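Local coordinates for protein alpha-galactosidase (Lactobacillus brevis, PDB 3MI6) that probably hydrolyses terminal, non-reducing alpha-D-galactose residues of alpha-galactosides, as a member of glycosyl hydrolase family 36, at residues 330-339 and 601-609. Residues are numbered along the deposited sequence; the frame is centred on the assembly and turned at random.
Sequences RPVLINNWEA and DLGYELDIT
The first and last strands of the parallel eight-stranded barrel meet here: Leu333 to Asn335 run beside Gly603 to Glu605, and their pairing closes the TIM barrel of this family 36 glycosidase. Two backbone hydrogen bonds hold the seam, both gripping Tyr604: its N donates to Leu333 O at 2.8 Å, and its O accepts from Asn335 N. This is parallel pairing of Ile334 with Tyr604, whose side chains lie on the same face of the sheet. Ile334 CG1 stands anti to the backbone N (chi1 178°), and the extended chain carries its CD1 to meet Ile608 CD1 tip to tip, at 3.5 Å. Val332 CG1 lies at the edge of the Tyr604 ring, near its plane, 4.1 Å from CE2.

Beyond the paired residues, Glu605 fits in beside the turn into helix 337-340. Its extended side chain runs alongside Trp337, bringing OE2 to the indole edge, in the ring plane and 3.1 Å from CD1. The side chain of Glu338 crosses that of Glu605 at about a right angle, with the carboxylate planes 75° apart; the two OE2 atoms lie 3.4 Å from each other and are not hydrogen-bonded together. Each acid has another partner, His575 for Glu605 OE1 and Thr551 for Glu338 OE2. With an alanine here in place of Glu605, His575 would probably lose this acceptor, and a gap would be likely to open beside Trp337 and Glu338.

Asn335 caps the turn, its OD1 accepting from Trp337 N at 2.9 Å, while its ND2 donates to Asp367, a predicted substrate-binding residue. Strands 363-366 and 572-576 continue the barrel on the two flanks of the seam, and Ile608 reaches helix 346-358.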
loop_
_atom_site.group_PDB
_atom_site.type_symbol
_atom_site.label_atom_id
_atom_site.label_comp_id
_atom_site.label_asym_id
_atom_site.label_seq_id
_atom_site.Cartn_x
_atom_site.Cartn_y
_atom_site.Cartn_z
ATOM N N ARG D 330 -1.746 -13.950 -41.528
ATOM C CA ARG D 330 -1.235 -12.735 -42.127
ATOM C C ARG D 330 0.214 -12.823 -42.557
ATOM O O ARG D 330 1.067 -13.362 -41.844
ATOM C CB ARG D 330 -1.479 -11.577 -41.198
ATOM C CG ARG D 330 -2.915 -11.199 -41.307
ATOM C CD ARG D 330 -3.485 -10.841 -40.017
ATOM N NE ARG D 330 -4.759 -11.494 -39.796
ATOM C CZ ARG D 330 -5.724 -10.917 -39.111
ATOM N NH1 ARG D 330 -5.537 -9.690 -38.658
ATOM N NH2 ARG D 330 -6.856 -11.546 -38.881
ATOM N N PRO D 331 0.500 -12.290 -43.742
ATOM C CA PRO D 331 1.789 -12.530 -44.386
ATOM C C PRO D 331 2.954 -11.873 -43.624
ATOM O O PRO D 331 2.743 -10.922 -42.879
ATOM C CB PRO D 331 1.591 -11.894 -45.760
ATOM C CG PRO D 331 0.647 -10.771 -45.515
ATOM C CD PRO D 331 -0.303 -11.285 -44.455
ATOM N N VAL D 332 4.166 -12.395 -43.783
ATOM C CA VAL D 332 5.338 -11.714 -43.268
ATOM C C VAL D 332 5.722 -10.620 -44.260
ATOM O O VAL D 332 5.982 -10.893 -45.425
ATOM C CB VAL D 332 6.505 -12.682 -43.070
ATOM C CG1 VAL D 332 7.743 -11.934 -42.594
ATOM C CG2 VAL D 332 6.123 -13.753 -42.090
ATOM N N LEU D 333 5.739 -9.374 -43.810
ATOM C CA LEU D 333 5.961 -8.278 -44.733
ATOM C C LEU D 333 7.274 -7.572 -44.464
ATOM O O LEU D 333 7.877 -7.744 -43.408
ATOM C CB LEU D 333 4.823 -7.276 -44.639
ATOM C CG LEU D 333 4.667 -6.536 -43.310
ATOM C CD1 LEU D 333 5.638 -5.374 -43.188
ATOM C CD2 LEU D 333 3.243 -6.037 -43.167
ATOM N N ILE D 334 7.720 -6.782 -45.432
ATOM C CA ILE D 334 8.812 -5.853 -45.202
ATOM C C ILE D 334 8.390 -4.453 -45.657
ATOM O O ILE D 334 7.702 -4.304 -46.646
ATOM C CB ILE D 334 10.109 -6.305 -45.879
ATOM C CG1 ILE D 334 11.201 -5.260 -45.653
ATOM C CG2 ILE D 334 9.888 -6.548 -47.357
ATOM C CD1 ILE D 334 12.577 -5.748 -45.964
ATOM N N ASN D 335 8.791 -3.438 -44.901
ATOM C CA ASN D 335 8.370 -2.060 -45.109
ATOM C C ASN D 335 9.624 -1.187 -45.148
ATOM O O ASN D 335 10.485 -1.304 -44.261
ATOM C CB ASN D 335 7.443 -1.656 -43.953
ATOM C CG ASN D 335 6.867 -0.253 -44.095
ATOM O OD1 ASN D 335 7.503 0.653 -44.641
ATOM N ND2 ASN D 335 5.656 -0.066 -43.575
ATOM N N ASN D 336 9.737 -0.331 -46.170
ATOM C CA ASN D 336 10.946 0.491 -46.372
ATOM C C ASN D 336 11.029 1.808 -45.576
ATOM O O ASN D 336 11.964 2.585 -45.757
ATOM C CB ASN D 336 11.134 0.803 -47.851
ATOM C CG ASN D 336 10.052 1.710 -48.388
ATOM O OD1 ASN D 336 8.877 1.362 -48.351
ATOM N ND2 ASN D 336 10.439 2.881 -48.886
ATOM N N TRP D 337 10.059 2.043 -44.694
ATOM C CA TRP D 337 9.982 3.281 -43.917
ATOM C C TRP D 337 11.259 3.582 -43.113
ATOM O O TRP D 337 12.028 4.460 -43.502
ATOM C CB TRP D 337 8.715 3.306 -43.033
ATOM C CG TRP D 337 8.645 4.466 -42.040
ATOM C CD1 TRP D 337 8.473 4.374 -40.691
ATOM C CD2 TRP D 337 8.760 5.871 -42.327
ATOM N NE1 TRP D 337 8.471 5.623 -40.121
ATOM C CE2 TRP D 337 8.641 6.559 -41.102
ATOM C CE3 TRP D 337 8.955 6.609 -43.500
ATOM C CZ2 TRP D 337 8.700 7.943 -41.012
ATOM C CZ3 TRP D 337 9.014 7.986 -43.411
ATOM C CH2 TRP D 337 8.886 8.640 -42.171
ATOM N N GLU D 338 11.483 2.865 -42.006
ATOM C CA GLU D 338 12.683 3.060 -41.165
ATOM C C GLU D 338 13.980 2.618 -41.876
ATOM O O GLU D 338 15.093 2.787 -41.354
ATOM C CB GLU D 338 12.552 2.322 -39.816
ATOM C CG GLU D 338 11.453 2.831 -38.862
ATOM C CD GLU D 338 11.480 2.124 -37.482
ATOM O OE1 GLU D 338 12.592 1.974 -36.910
ATOM O OE2 GLU D 338 10.394 1.726 -36.972
ATOM N N ALA D 339 13.818 2.060 -43.075
ATOM C CA ALA D 339 14.934 1.564 -43.863
ATOM C C ALA D 339 15.522 2.631 -44.770
ATOM O O ALA D 339 16.733 2.697 -44.939
ATOM C CB ALA D 339 14.497 0.367 -44.681
ATOM N N ASP D 601 1.788 -9.937 -35.565
ATOM C CA ASP D 601 1.934 -10.136 -36.994
ATOM C C ASP D 601 3.304 -9.637 -37.451
ATOM O O ASP D 601 3.501 -8.440 -37.699
ATOM C CB ASP D 601 0.769 -9.460 -37.728
ATOM C CG ASP D 601 -0.585 -9.932 -37.198
ATOM O OD1 ASP D 601 -0.687 -11.121 -36.825
ATOM O OD2 ASP D 601 -1.539 -9.121 -37.123
ATOM N N LEU D 602 4.229 -10.590 -37.555
ATOM C CA LEU D 602 5.645 -10.334 -37.824
ATOM C C LEU D 602 5.874 -9.605 -39.140
ATOM O O LEU D 602 5.185 -9.849 -40.128
ATOM C CB LEU D 602 6.453 -11.647 -37.793
ATOM C CG LEU D 602 7.962 -11.518 -38.000
ATOM C CD1 LEU D 602 8.573 -10.711 -36.879
ATOM C CD2 LEU D 602 8.636 -12.884 -38.113
ATOM N N GLY D 603 6.846 -8.703 -39.131
ATOM C CA GLY D 603 7.135 -7.842 -40.261
ATOM C C GLY D 603 8.531 -7.294 -40.075
ATOM O O GLY D 603 9.064 -7.341 -38.972
ATOM N N TYR D 604 9.142 -6.812 -41.147
ATOM C CA TYR D 604 10.498 -6.287 -41.066
ATOM C C TYR D 604 10.544 -4.889 -41.613
ATOM O O TYR D 604 9.935 -4.604 -42.632
ATOM C CB TYR D 604 11.501 -7.200 -41.781
ATOM C CG TYR D 604 11.717 -8.472 -41.028
ATOM C CD1 TYR D 604 12.811 -8.626 -40.188
ATOM C CD2 TYR D 604 10.796 -9.503 -41.109
ATOM C CE1 TYR D 604 12.998 -9.801 -39.452
ATOM C CE2 TYR D 604 10.965 -10.672 -40.387
ATOM C CZ TYR D 604 12.069 -10.817 -39.562
ATOM O OH TYR D 604 12.232 -11.973 -38.853
ATOM N N GLU D 605 11.261 -4.015 -40.924
ATOM C CA GLU D 605 11.274 -2.602 -41.274
ATOM C C GLU D 605 12.702 -2.084 -41.232
ATOM O O GLU D 605 12.972 -1.021 -40.671
ATOM C CB GLU D 605 10.375 -1.811 -40.315
ATOM C CG GLU D 605 9.939 -0.450 -40.857
ATOM C CD GLU D 605 8.762 0.158 -40.090
ATOM O OE1 GLU D 605 7.863 -0.595 -39.645
ATOM O OE2 GLU D 605 8.730 1.396 -39.944
ATOM N N LEU D 606 13.617 -2.859 -41.809
ATOM C CA LEU D 606 15.022 -2.476 -41.840
ATOM C C LEU D 606 15.668 -2.711 -43.196
ATOM O O LEU D 606 15.200 -3.526 -43.986
ATOM C CB LEU D 606 15.817 -3.158 -40.722
ATOM C CG LEU D 606 16.313 -4.604 -40.705
ATOM C CD1 LEU D 606 16.843 -4.865 -39.316
ATOM C CD2 LEU D 606 15.232 -5.578 -41.017
ATOM N N ASP D 607 16.735 -1.967 -43.470
ATOM C CA ASP D 607 17.419 -2.075 -44.742
ATOM C C ASP D 607 18.239 -3.350 -44.776
ATOM O O ASP D 607 19.416 -3.341 -44.422
ATOM C CB ASP D 607 18.327 -0.875 -44.955
ATOM C CG ASP D 607 18.814 -0.777 -46.372
ATOM O OD1 ASP D 607 18.544 -1.722 -47.141
ATOM O OD2 ASP D 607 19.444 0.244 -46.723
ATOM N N ILE D 608 17.618 -4.446 -45.197
ATOM C CA ILE D 608 18.289 -5.745 -45.216
ATOM C C ILE D 608 19.374 -5.837 -46.291
ATOM O O ILE D 608 20.193 -6.756 -46.266
ATOM C CB ILE D 608 17.290 -6.902 -45.380
ATOM C CG1 ILE D 608 16.418 -6.688 -46.609
ATOM C CG2 ILE D 608 16.411 -7.018 -44.163
ATOM C CD1 ILE D 608 15.376 -7.746 -46.776
ATOM N N THR D 609 19.386 -4.888 -47.228
ATOM C CA THR D 609 20.484 -4.778 -48.186
ATOM C C THR D 609 21.797 -4.372 -47.493
ATOM O O THR D 609 22.877 -4.585 -48.037
ATOM C CB THR D 609 20.163 -3.792 -49.352
ATOM O OG1 THR D 609 20.541 -2.456 -48.993
ATOM C CG2 THR D 609 18.684 -3.830 -49.720
#